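Local coordinates for protein GCN5-related N-acetyltransferase (Arthrobacter sp., PDB 2R1I) that probably transfers an acetyl group from acetyl-coenzyme A to an amine of an acceptor substrate, at residues A34-M39 with S59-L64; A66-V71 with R127-A132; S86-V91 with L133-V138. All coordinates share one frame; numbering follows the deposited sequence. Where two conformers were deposited one is given.

Interaction 1: A34-M39 with S59-L64; sequences ATVAQM and SRLSHL
Leu-61 reaches across from one helix and sets its two methyls against the neighbouring one, where Val-36 and Ala-37 receive them. Leu-61 CD1 does most of the touching: it lies 3.7 Å from Val-36 CG1 and 4.0 Å from Ala-37 CB, and it also rests on the backbone, 3.5 Å from Ala-37 N. Leu-61 CD2 meets the same Val-36 CG1 at 4.0 Å, so one valine methyl faces both branches of the leucine fork. The two side chains cross at about a right angle. With CG1 of Val-36 anti to its backbone N (chi1 175°), that methyl is the one offered to the leucine. The small side chain of Ala-37 lets Leu-61 CD1 come down onto the backbone beside it, while the leucine is long enough to bridge the segments 34-39 and 59-64, whose nearest CA atoms, those of Ala-37 and Leu-61, are 7.2 Å apart. Outward from this apolar core, Val-36 also packs on Val-72 and Leu-74 of strand 70-75, Ala-37 on Leu-57 and Ala-58, and Leu-61 on Val-91 of the second subunit. This is plain apolar helix-helix packing between helices 33-47 and 54-64, the helical pair that follows the first strand in the GNAT fold.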
ATOM      1  N   ALA A  34     -12.037  19.650   9.580  1.00 28.03           N
ATOM      2  CA  ALA A  34     -11.680  20.913   8.974  1.00 26.62           C
ATOM      3  C   ALA A  34     -10.220  21.283   9.238  1.00 27.90           C
ATOM      4  O   ALA A  34      -9.525  21.807   8.330  1.00 27.66           O
ATOM      5  CB  ALA A  34     -12.662  22.061   9.398  1.00 27.29           C
ATOM      6  N   THR A  35      -9.751  21.032  10.460  1.00 26.80           N
ATOM      7  CA  THR A  35      -8.376  21.302  10.844  1.00 26.86           C
ATOM      8  C   THR A  35      -7.425  20.532   9.953  1.00 26.16           C
ATOM      9  O   THR A  35      -6.481  21.092   9.344  1.00 29.55           O
ATOM     10  CB  THR A  35      -8.163  20.938  12.335  1.00 29.56           C
ATOM     11  OG1 THR A  35      -8.875  21.889  13.127  1.00 31.79           O
ATOM     12  CG2 THR A  35      -6.673  20.964  12.774  1.00 30.48           C
ATOM     13  N   VAL A  36      -7.706  19.257   9.830  1.00 23.12           N
ATOM     14  CA  VAL A  36      -6.865  18.329   9.044  1.00 25.48           C
ATOM     15  C   VAL A  36      -6.890  18.730   7.563  1.00 25.73           C
ATOM     16  O   VAL A  36      -5.850  18.757   6.902  1.00 27.30           O
ATOM     17  CB  VAL A  36      -7.256  16.859   9.234  1.00 25.10           C
ATOM     18  CG1 VAL A  36      -6.440  15.966   8.300  1.00 24.10           C
ATOM     19  CG2 VAL A  36      -6.987  16.425  10.699  1.00 25.89           C
ATOM     20  N   ALA A  37      -8.083  19.042   7.056  1.00 25.65           N
ATOM     21  CA  ALA A  37      -8.246  19.500   5.664  1.00 25.59           C
ATOM     22  C   ALA A  37      -7.343  20.691   5.358  1.00 25.19           C
ATOM     23  O   ALA A  37      -6.616  20.699   4.359  1.00 26.61           O
ATOM     24  CB  ALA A  37      -9.700  19.850   5.368  1.00 25.52           C
ATOM     25  N   GLN A  38      -7.354  21.669   6.245  1.00 25.46           N
ATOM     26  CA  GLN A  38      -6.554  22.883   6.077  1.00 28.10           C
ATOM     27  C   GLN A  38      -5.062  22.617   6.187  1.00 28.84           C
ATOM     28  O   GLN A  38      -4.270  23.140   5.374  1.00 28.30           O
ATOM     29  CB  GLN A  38      -6.951  23.923   7.115  1.00 29.22           C
ATOM     30  CG  GLN A  38      -6.369  25.296   6.884  1.00 30.54           C
ATOM     31  CD  GLN A  38      -6.904  25.967   5.607  1.00 35.82           C
ATOM     32  OE1 GLN A  38      -8.117  26.194   5.456  1.00 35.55           O
ATOM     33  NE2 GLN A  38      -5.997  26.281   4.688  1.00 36.32           N
HETATM   34  N   MSE A  39      -4.659  21.781   7.135  1.00 26.72           N
HETATM   35  CA  MSE A  39      -3.266  21.371   7.209  1.00 28.49           C
HETATM   36  C   MSE A  39      -2.770  20.640   5.962  1.00 27.06           C
HETATM   37  O   MSE A  39      -1.657  20.941   5.472  1.00 29.87           O
HETATM   38  CB  MSE A  39      -3.013  20.526   8.443  1.00 27.67           C
HETATM   39  CG  MSE A  39      -3.298  21.258   9.721  1.00 28.42           C
HETATM   40 SE   MSE A  39      -3.082  20.046  11.204  0.75 28.88          SE
HETATM   41  CE  MSE A  39      -1.090  19.774  10.799  1.00 22.65           C
ATOM     42  N   SER A  59     -14.865  17.140   3.628  1.00 25.58           N
ATOM     43  CA  SER A  59     -15.963  16.204   3.400  1.00 27.75           C
ATOM     44  C   SER A  59     -15.431  14.760   3.406  1.00 27.11           C
ATOM     45  O   SER A  59     -15.996  13.879   4.110  1.00 26.68           O
ATOM     46  CB  SER A  59     -16.674  16.521   2.078  1.00 32.14           C
ATOM     47  OG  SER A  59     -17.558  15.461   1.768  1.00 38.11           O
ATOM     48  N   ARG A  60     -14.328  14.516   2.686  1.00 26.74           N
ATOM     49  CA  ARG A  60     -13.727  13.200   2.671  1.00 25.05           C
ATOM     50  C   ARG A  60     -13.273  12.789   4.065  1.00 24.60           C
ATOM     51  O   ARG A  60     -13.489  11.672   4.519  1.00 25.49           O
ATOM     52  CB  ARG A  60     -12.557  13.122   1.710  1.00 26.93           C
ATOM     53  CG  ARG A  60     -12.010  11.752   1.544  1.00 33.10           C
ATOM     54  CD  ARG A  60     -11.718  11.464   0.105  1.00 42.50           C
ATOM     55  NE  ARG A  60     -10.758  12.397  -0.433  1.00 49.50           N
ATOM     56  CZ  ARG A  60     -10.881  13.141  -1.545  1.00 35.58           C
ATOM     57  NH1 ARG A  60     -11.938  13.121  -2.357  1.00 37.83           N
ATOM     58  NH2 ARG A  60      -9.869  13.920  -1.868  1.00 36.93           N
ATOM     59  N   LEU A  61     -12.639  13.722   4.761  1.00 25.99           N
ATOM     60  CA  LEU A  61     -12.131  13.422   6.090  1.00 25.53           C
ATOM     61  C   LEU A  61     -13.234  13.177   7.140  1.00 24.38           C
ATOM     62  O   LEU A  61     -13.019  12.416   8.061  1.00 24.59           O
ATOM     63  CB  LEU A  61     -11.212  14.537   6.554  1.00 25.92           C
ATOM     64  CG  LEU A  61      -9.829  14.493   5.907  1.00 25.65           C
ATOM     65  CD1 LEU A  61      -9.297  15.884   6.002  1.00 27.72           C
ATOM     66  CD2 LEU A  61      -8.895  13.429   6.522  1.00 25.30           C
ATOM     67  N   SER A  62     -14.394  13.804   6.977  0.50 23.79           N
ATOM     68  CA  SER A  62     -15.527  13.566   7.873  0.50 25.56           C
ATOM     69  C   SER A  62     -15.996  12.134   7.727  0.50 24.80           C
ATOM     70  O   SER A  62     -16.634  11.580   8.638  0.50 24.17           O
ATOM     71  CB  SER A  62     -16.668  14.533   7.578  0.50 26.90           C
ATOM     72  OG  SER A  62     -16.336  15.809   8.058  0.50 30.16           O
ATOM     73  N   HIS A  63     -15.692  11.546   6.573  0.50 24.62           N
ATOM     74  CA  HIS A  63     -15.886  10.119   6.376  0.50 26.68           C
ATOM     75  C   HIS A  63     -14.761   9.291   6.985  0.50 26.81           C
ATOM     76  O   HIS A  63     -14.980   8.487   7.870  0.50 24.81           O
ATOM     77  CB  HIS A  63     -16.038   9.768   4.895  0.50 28.44           C
ATOM     78  CG  HIS A  63     -16.619   8.414   4.694  0.50 29.11           C
ATOM     79  ND1 HIS A  63     -15.925   7.352   4.143  0.50 38.77           N
ATOM     80  CD2 HIS A  63     -17.832   7.934   5.047  0.50 33.21           C
ATOM     81  CE1 HIS A  63     -16.711   6.288   4.132  0.50 30.71           C
ATOM     82  NE2 HIS A  63     -17.857   6.605   4.709  0.50 30.63           N
ATOM     83  N   LEU A  64     -13.542   9.506   6.506  1.00 25.86           N
ATOM     84  CA  LEU A  64     -12.398   8.698   6.900  1.00 23.98           C
ATOM     85  C   LEU A  64     -12.133   8.705   8.403  1.00 22.36           C
ATOM     86  O   LEU A  64     -11.819   7.644   8.984  1.00 24.74           O
ATOM     87  CB  LEU A  64     -11.169   9.156   6.106  1.00 23.56           C
ATOM     88  CG  LEU A  64     -11.240   8.944   4.624  1.00 26.43           C
ATOM     89  CD1 LEU A  64      -9.999   9.524   3.925  1.00 28.59           C
ATOM     90  CD2 LEU A  64     -11.445   7.478   4.289  1.00 29.26           C
TER

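Interaction 2: A66-V71 with R127-A132; sequences AGEDVV and RSRGGA. With EDO (1,2-ethanediol), chain E.
Bends at chi2 and chi3 fold the side chain of Arg-129 so that its guanidinium ends at the backbone carbonyl of Glu-68. Two nitrogens grip that one oxygen end-on: Arg-129 NH1 lies 2.9 Å from Glu-68 O, in the carbonyl plane and on a lone pair, whereas Arg-129 NH2, 3.1 Å from the same Glu-68 O, stands above that plane. Both hydrogen bonds are somewhat bent, at 148° (NH1) and 136° (NH2), as sharing a single acceptor demands, yet the oxygen stays close to the guanidinium plane. The carboxylate of Glu-68 is turned 64° from that plane and plays a looser part. Glu-68 OE1 is 3.9 Å from Arg-129 NH1, a long, purely electrostatic salt bridge, and a water bridges the two, giving a hydrogen to OE1 and accepting one from NH1. The stronger partner of Glu-68 is Arg-27. Val-71 CG2 adds an apolar flank 4.0 Å from Arg-129 NH1, and Phe-87 makes a cation-pi contact with the arginine. Gly-130 closes helix 109-128 in a Schellman motif, its positive phi suiting a residue without a side chain, and a 1,2-ethanediol, probably from the crystallisation liquor, rests against it. A leucine in place of Arg-129 would probably leave the Glu-68 carbonyl without both donors and the bridging water without its NH1 partner. A cation held by a neutral carbonyl and the Phe-87 ring, with carboxylate help at longer range, thus ties the loop before strand 70-75 to the turn just after helix 109-128.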
ATOM      1  N   ALA A  66     -14.143   9.038  10.781  1.00 25.42           N
ATOM      2  CA  ALA A  66     -15.191   8.272  11.431  1.00 22.45           C
ATOM      3  C   ALA A  66     -14.918   6.771  11.435  1.00 26.12           C
ATOM      4  O   ALA A  66     -15.528   6.035  12.208  1.00 29.53           O
ATOM      5  CB  ALA A  66     -16.538   8.502  10.730  1.00 20.62           C
ATOM      6  N   GLY A  67     -14.018   6.315  10.568  1.00 25.80           N
ATOM      7  CA  GLY A  67     -13.613   4.904  10.489  1.00 25.82           C
ATOM      8  C   GLY A  67     -12.205   4.631  10.992  1.00 26.87           C
ATOM      9  O   GLY A  67     -11.577   5.469  11.662  1.00 26.93           O
ATOM     10  N   GLU A  68     -11.725   3.438  10.641  1.00 26.14           N
ATOM     11  CA  GLU A  68     -10.471   2.855  11.137  1.00 28.13           C
ATOM     12  C   GLU A  68      -9.531   2.514   9.974  1.00 27.07           C
ATOM     13  O   GLU A  68      -8.420   2.062  10.208  1.00 28.28           O
ATOM     14  CB  GLU A  68     -10.743   1.556  11.943  1.00 30.37           C
ATOM     15  CG  GLU A  68     -11.717   1.733  13.086  1.00 31.98           C
ATOM     16  CD  GLU A  68     -11.204   2.758  14.101  1.00 33.99           C
ATOM     17  OE1 GLU A  68      -9.999   2.694  14.396  1.00 42.40           O
ATOM     18  OE2 GLU A  68     -11.991   3.632  14.572  1.00 57.02           O
ATOM     19  N   ASP A  69      -9.940   2.812   8.721  1.00 25.72           N
ATOM     20  CA  ASP A  69      -9.103   2.452   7.554  1.00 25.37           C
ATOM     21  C   ASP A  69      -7.966   3.442   7.304  1.00 23.61           C
ATOM     22  O   ASP A  69      -6.890   3.082   6.819  1.00 23.64           O
ATOM     23  CB  ASP A  69      -9.971   2.309   6.315  1.00 26.31           C
ATOM     24  CG  ASP A  69     -11.132   1.381   6.516  1.00 37.61           C
ATOM     25  OD1 ASP A  69     -10.889   0.257   7.010  1.00 32.08           O
ATOM     26  OD2 ASP A  69     -12.266   1.798   6.176  1.00 39.92           O
ATOM     27  N   VAL A  70      -8.259   4.731   7.436  1.00 24.20           N
ATOM     28  CA  VAL A  70      -7.248   5.802   7.382  1.00 24.89           C
ATOM     29  C   VAL A  70      -7.340   6.503   8.720  1.00 26.34           C
ATOM     30  O   VAL A  70      -8.425   6.893   9.169  1.00 25.07           O
ATOM     31  CB  VAL A  70      -7.528   6.803   6.292  1.00 25.37           C
ATOM     32  CG1 VAL A  70      -6.600   8.040   6.376  1.00 27.23           C
ATOM     33  CG2 VAL A  70      -7.364   6.108   4.926  1.00 26.28           C
ATOM     34  N   VAL A  71      -6.187   6.591   9.380  1.00 23.86           N
ATOM     35  CA  VAL A  71      -6.082   7.186  10.709  1.00 24.65           C
ATOM     36  C   VAL A  71      -5.107   8.357  10.592  1.00 24.47           C
ATOM     37  O   VAL A  71      -4.095   8.283   9.893  1.00 26.09           O
ATOM     38  CB  VAL A  71      -5.564   6.127  11.734  1.00 25.81           C
ATOM     39  CG1 VAL A  71      -5.166   6.857  13.082  1.00 26.02           C
ATOM     40  CG2 VAL A  71      -6.577   4.942  11.920  1.00 27.83           C
ATOM     41  N   ARG A 127       0.924  -1.498  15.930  1.00 26.99           N
ATOM     42  CA  ARG A 127       1.020  -2.647  16.833  1.00 27.73           C
ATOM     43  C   ARG A 127      -0.309  -2.895  17.548  1.00 27.54           C
ATOM     44  O   ARG A 127      -0.726  -4.050  17.686  1.00 29.65           O
ATOM     45  CB  ARG A 127       2.124  -2.433  17.881  1.00 30.02           C
ATOM     46  CG  ARG A 127       3.530  -2.843  17.430  1.00 38.54           C
ATOM     47  CD  ARG A 127       4.548  -3.033  18.648  1.00 35.88           C
ATOM     48  NE  ARG A 127       5.934  -2.974  18.163  1.00 40.54           N
ATOM     49  CZ  ARG A 127       6.666  -1.857  18.074  1.00 58.15           C
ATOM     50  NH1 ARG A 127       6.176  -0.669  18.465  1.00 58.10           N
ATOM     51  NH2 ARG A 127       7.922  -1.928  17.610  1.00 52.75           N
ATOM     52  N   SER A 128      -0.945  -1.827  18.023  1.00 29.24           N
ATOM     53  CA  SER A 128      -2.206  -1.928  18.758  1.00 31.32           C
ATOM     54  C   SER A 128      -3.295  -2.556  17.927  1.00 34.07           C
ATOM     55  O   SER A 128      -4.172  -3.229  18.471  1.00 35.66           O
ATOM     56  CB  SER A 128      -2.693  -0.568  19.304  1.00 32.89           C
ATOM     57  OG  SER A 128      -3.327   0.289  18.328  1.00 36.12           O
ATOM     58  N   ARG A 129      -3.219  -2.345  16.610  1.00 29.82           N
ATOM     59  CA  ARG A 129      -4.182  -2.924  15.652  1.00 29.60           C
ATOM     60  C   ARG A 129      -3.824  -4.382  15.254  1.00 29.91           C
ATOM     61  O   ARG A 129      -4.466  -5.003  14.383  1.00 29.47           O
ATOM     62  CB  ARG A 129      -4.239  -2.066  14.396  1.00 30.54           C
ATOM     63  CG  ARG A 129      -4.827  -0.708  14.533  1.00 28.18           C
ATOM     64  CD  ARG A 129      -6.341  -0.737  14.561  1.00 32.94           C
ATOM     65  NE  ARG A 129      -6.863  -1.138  13.256  1.00 28.74           N
ATOM     66  CZ  ARG A 129      -7.210  -0.293  12.293  1.00 28.60           C
ATOM     67  NH1 ARG A 129      -7.054   0.996  12.489  1.00 29.28           N
ATOM     68  NH2 ARG A 129      -7.622  -0.775  11.131  1.00 34.79           N
ATOM     69  N   GLY A 130      -2.755  -4.900  15.809  1.00 27.37           N
ATOM     70  CA  GLY A 130      -2.296  -6.231  15.501  1.00 28.11           C
ATOM     71  C   GLY A 130      -1.476  -6.277  14.223  1.00 26.31           C
ATOM     72  O   GLY A 130      -1.279  -7.335  13.676  1.00 26.86           O
ATOM     73  N   GLY A 131      -0.980  -5.118  13.770  1.00 28.10           N
ATOM     74  CA  GLY A 131      -0.078  -5.052  12.624  1.00 27.20           C
ATOM     75  C   GLY A 131       1.390  -5.262  12.966  1.00 27.50           C
ATOM     76  O   GLY A 131       1.884  -4.906  14.069  1.00 28.74           O
ATOM     77  N   ALA A 132       2.076  -5.918  12.043  1.00 26.50           N
ATOM     78  CA  ALA A 132       3.478  -6.272  12.174  1.00 26.90           C
ATOM     79  C   ALA A 132       4.337  -5.679  11.058  1.00 26.43           C
ATOM     80  O   ALA A 132       5.498  -5.984  10.970  1.00 28.47           O
ATOM     81  CB  ALA A 132       3.643  -7.817  12.211  1.00 30.86           C
TER
HETATM   82  C1  EDO E 174      -4.442  -9.876  14.406  1.00 61.31           C
HETATM   83  O1  EDO E 174      -3.025 -10.092  14.600  1.00 58.65           O
HETATM   84  C2  EDO E 174      -4.730  -8.380  14.560  1.00 65.85           C
HETATM   85  O2  EDO E 174      -6.021  -7.951  14.106  1.00 62.21           O
HETATM   86  O   HOH W   1      -7.093   2.579  14.873  1.00 36.88           O

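Interaction 3: S86-V91 with L133-V138; sequences SFRPNV and LLEINV
Arg-88 and Glu-135 approach at about a right angle, the guanidinium coming end-on to a single carboxylate oxygen. Arg-88 NH2 lies 2.9 Å from Glu-135 OE1 and Arg-88 NH1 lies 3.0 Å from the same Glu-135 OE1, a salt bridge in which two hydrogen bonds share one acceptor. That sharing bends them to 147° and 142°. The oxygen sits near the guanidinium plane, but the two flat groups are tilted 29° apart. Both nitrogens arrive from the same face of the carboxylate: NH2 on the syn side, a little out of plane, and NH1 from farther above. From CG to NE the arginine is extended, giving it the length to span the gap, and Glu-135 is likewise extended beyond CG, which carries its carboxylate out to meet it. In the central sheet of the GNAT fold, strand 97-104 lies between strands 81-88 and 133-139, antiparallel to the first and parallel to the second. The ion pair therefore reaches across a whole strand, and a long arginine side chain meeting a glutamate suits that distance; on its way Arg-88 packs against Val-97 and Ile-99 of the intervening strand. Both partners are buried, so each charge probably depends on the other for compensation. The second carboxylate oxygen, OE2, is hydrogen-bonded to Tyr-167 OH of the second subunit. Strand 133-139 itself pairs antiparallel with a strand of that subunit, continuing the sheet through the dimer interface.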
ATOM      1  N   SER A  86      -2.697   4.323   6.565  1.00 23.70           N
ATOM      2  CA  SER A  86      -3.755   3.505   6.009  1.00 23.64           C
ATOM      3  C   SER A  86      -3.509   2.048   6.377  1.00 24.47           C
ATOM      4  O   SER A  86      -2.371   1.633   6.499  1.00 24.77           O
ATOM      5  CB  SER A  86      -3.816   3.651   4.497  1.00 26.10           C
ATOM      6  OG  SER A  86      -2.655   3.225   3.833  1.00 27.96           O
ATOM      7  N   PHE A  87      -4.611   1.336   6.535  1.00 23.05           N
ATOM      8  CA  PHE A  87      -4.624  -0.086   6.923  1.00 20.91           C
ATOM      9  C   PHE A  87      -5.337  -0.902   5.886  1.00 25.60           C
ATOM     10  O   PHE A  87      -6.346  -0.464   5.313  1.00 25.81           O
ATOM     11  CB  PHE A  87      -5.355  -0.201   8.249  1.00 25.50           C
ATOM     12  CG  PHE A  87      -4.624   0.417   9.399  1.00 26.39           C
ATOM     13  CD1 PHE A  87      -4.727   1.773   9.663  1.00 27.16           C
ATOM     14  CD2 PHE A  87      -3.781  -0.357  10.164  1.00 28.51           C
ATOM     15  CE1 PHE A  87      -3.983   2.327  10.711  1.00 27.39           C
ATOM     16  CE2 PHE A  87      -3.051   0.155  11.187  1.00 27.69           C
ATOM     17  CZ  PHE A  87      -3.156   1.517  11.478  1.00 28.35           C
ATOM     18  N   ARG A  88      -4.866  -2.126   5.683  1.00 21.80           N
ATOM     19  CA  ARG A  88      -5.500  -3.034   4.733  1.00 22.91           C
ATOM     20  C   ARG A  88      -5.194  -4.475   5.158  1.00 23.49           C
ATOM     21  O   ARG A  88      -4.176  -4.742   5.817  1.00 24.46           O
ATOM     22  CB  ARG A  88      -4.982  -2.770   3.328  1.00 25.40           C
ATOM     23  CG  ARG A  88      -3.564  -3.236   3.072  1.00 24.51           C
ATOM     24  CD  ARG A  88      -2.948  -2.740   1.770  1.00 23.79           C
ATOM     25  NE  ARG A  88      -1.684  -3.406   1.503  1.00 25.98           N
ATOM     26  CZ  ARG A  88      -0.465  -2.989   1.871  1.00 27.08           C
ATOM     27  NH1 ARG A  88      -0.282  -1.882   2.584  1.00 25.76           N
ATOM     28  NH2 ARG A  88       0.592  -3.694   1.508  1.00 26.29           N
ATOM     29  N   PRO A  89      -6.036  -5.415   4.737  1.00 23.54           N
ATOM     30  CA  PRO A  89      -5.675  -6.810   5.041  1.00 21.78           C
ATOM     31  C   PRO A  89      -4.585  -7.317   4.036  1.00 24.36           C
ATOM     32  O   PRO A  89      -4.390  -6.711   2.981  1.00 24.79           O
ATOM     33  CB  PRO A  89      -6.968  -7.571   4.798  1.00 25.71           C
ATOM     34  CG  PRO A  89      -8.025  -6.602   4.474  1.00 24.69           C
ATOM     35  CD  PRO A  89      -7.358  -5.338   4.056  1.00 23.61           C
ATOM     36  N   ASN A  90      -4.091  -8.519   4.269  1.00 24.16           N
ATOM     37  CA  ASN A  90      -3.013  -9.092   3.451  1.00 24.08           C
ATOM     38  C   ASN A  90      -3.099 -10.606   3.597  1.00 21.56           C
ATOM     39  O   ASN A  90      -3.303 -11.090   4.704  1.00 23.51           O
ATOM     40  CB  ASN A  90      -1.695  -8.528   3.899  1.00 23.50           C
ATOM     41  CG  ASN A  90      -0.520  -8.962   3.009  1.00 25.71           C
ATOM     42  OD1 ASN A  90      -0.030 -10.068   3.183  1.00 27.52           O
ATOM     43  ND2 ASN A  90      -0.064  -8.091   2.113  1.00 28.00           N
ATOM     44  N   VAL A  91      -2.925 -11.379   2.515  1.00 21.32           N
ATOM     45  CA  VAL A  91      -3.057 -12.828   2.630  1.00 23.05           C
ATOM     46  C   VAL A  91      -2.019 -13.488   3.540  1.00 25.31           C
ATOM     47  O   VAL A  91      -2.245 -14.587   3.983  1.00 25.91           O
ATOM     48  CB  VAL A  91      -3.047 -13.536   1.247  1.00 22.84           C
ATOM     49  CG1 VAL A  91      -4.108 -12.969   0.352  1.00 24.50           C
ATOM     50  CG2 VAL A  91      -1.701 -13.430   0.529  1.00 24.44           C
ATOM     51  N   LEU A 133       3.746  -4.811  10.224  1.00 24.81           N
ATOM     52  CA  LEU A 133       4.478  -4.225   9.126  1.00 25.11           C
ATOM     53  C   LEU A 133       3.946  -2.838   8.821  1.00 23.43           C
ATOM     54  O   LEU A 133       2.710  -2.633   8.672  1.00 24.49           O
ATOM     55  CB  LEU A 133       4.356  -5.074   7.881  1.00 26.09           C
ATOM     56  CG  LEU A 133       5.202  -4.755   6.651  1.00 28.35           C
ATOM     57  CD1 LEU A 133       6.644  -4.923   7.021  1.00 27.13           C
ATOM     58  CD2 LEU A 133       4.811  -5.671   5.497  1.00 27.85           C
ATOM     59  N   LEU A 134       4.902  -1.899   8.773  1.00 22.15           N
ATOM     60  CA  LEU A 134       4.644  -0.515   8.320  1.00 21.75           C
ATOM     61  C   LEU A 134       5.485  -0.195   7.087  1.00 20.55           C
ATOM     62  O   LEU A 134       6.738  -0.376   7.110  1.00 24.73           O
ATOM     63  CB  LEU A 134       4.949   0.458   9.451  1.00 23.89           C
ATOM     64  CG  LEU A 134       4.672   1.952   9.190  1.00 24.99           C
ATOM     65  CD1 LEU A 134       3.224   2.164   8.779  1.00 22.37           C
ATOM     66  CD2 LEU A 134       5.074   2.768  10.478  1.00 26.31           C
ATOM     67  N   GLU A 135       4.822   0.259   6.027  1.00 23.44           N
ATOM     68  CA  GLU A 135       5.451   0.511   4.739  1.00 22.32           C
ATOM     69  C   GLU A 135       5.439   1.995   4.418  1.00 24.66           C
ATOM     70  O   GLU A 135       4.585   2.742   4.930  1.00 24.71           O
ATOM     71  CB  GLU A 135       4.735  -0.233   3.609  1.00 25.06           C
ATOM     72  CG  GLU A 135       4.596  -1.721   3.823  1.00 27.49           C
ATOM     73  CD  GLU A 135       3.742  -2.422   2.770  1.00 29.92           C
ATOM     74  OE1 GLU A 135       2.687  -1.875   2.342  1.00 29.22           O
ATOM     75  OE2 GLU A 135       4.115  -3.550   2.441  1.00 30.41           O
ATOM     76  N   ILE A 136       6.398   2.418   3.580  1.00 23.86           N
ATOM     77  CA  ILE A 136       6.436   3.773   3.051  1.00 25.02           C
ATOM     78  C   ILE A 136       6.944   3.705   1.631  1.00 27.09           C
ATOM     79  O   ILE A 136       7.788   2.862   1.305  1.00 28.35           O
ATOM     80  CB  ILE A 136       7.402   4.690   3.797  1.00 27.76           C
ATOM     81  CG1 ILE A 136       7.486   4.411   5.279  1.00 28.09           C
ATOM     82  CG2 ILE A 136       7.026   6.181   3.638  1.00 30.53           C
ATOM     83  CD1 ILE A 136       8.662   5.220   5.921  1.00 29.51           C
ATOM     84  N   ASN A 137       6.453   4.618   0.797  1.00 26.55           N
ATOM     85  CA  ASN A 137       7.027   4.829  -0.508  1.00 28.18           C
ATOM     86  C   ASN A 137       7.698   6.225  -0.489  1.00 30.08           C
ATOM     87  O   ASN A 137       7.064   7.197  -0.071  1.00 28.91           O
ATOM     88  CB  ASN A 137       5.955   4.613  -1.577  1.00 34.31           C
ATOM     89  CG  ASN A 137       5.336   3.184  -1.489  1.00 45.87           C
ATOM     90  OD1 ASN A 137       4.141   3.021  -1.172  1.00 55.06           O
ATOM     91  ND2 ASN A 137       6.161   2.148  -1.737  1.00 38.13           N
ATOM     92  N   VAL A 138       8.954   6.274  -0.890  1.00 30.11           N
ATOM     93  CA  VAL A 138       9.804   7.472  -0.758  1.00 29.64           C
ATOM     94  C   VAL A 138      10.511   7.788  -2.089  1.00 31.26           C
ATOM     95  O   VAL A 138      11.070   6.896  -2.731  1.00 30.53           O
ATOM     96  CB  VAL A 138      10.909   7.272   0.322  1.00 31.84           C
ATOM     97  CG1 VAL A 138      11.771   8.535   0.491  1.00 34.95           C
ATOM     98  CG2 VAL A 138      10.319   6.828   1.658  1.00 29.95           C
TER

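How the interactions relate
The contacts step from the helical pair to the dimer edge of the sheet. Interaction 1 closes before either of the others opens; its centre is about 18 Å from that of interaction 2 and about 22 Å from that of interaction 3, and helix 54-64 leads by a short loop into strand 70-75. Interactions 2 and 3, their centres about 11 Å apart, interleave along the chain and meet directly: Asp-69 O lies 2.9 Å from Phe-87 N, probably a hydrogen bond, where strand 70-75 begins beside strand 81-88. Helix 109-128 in turn leads into strand 133-139. All three contacts touch the second subunit, and through 133-138 the sheet runs on across the interface.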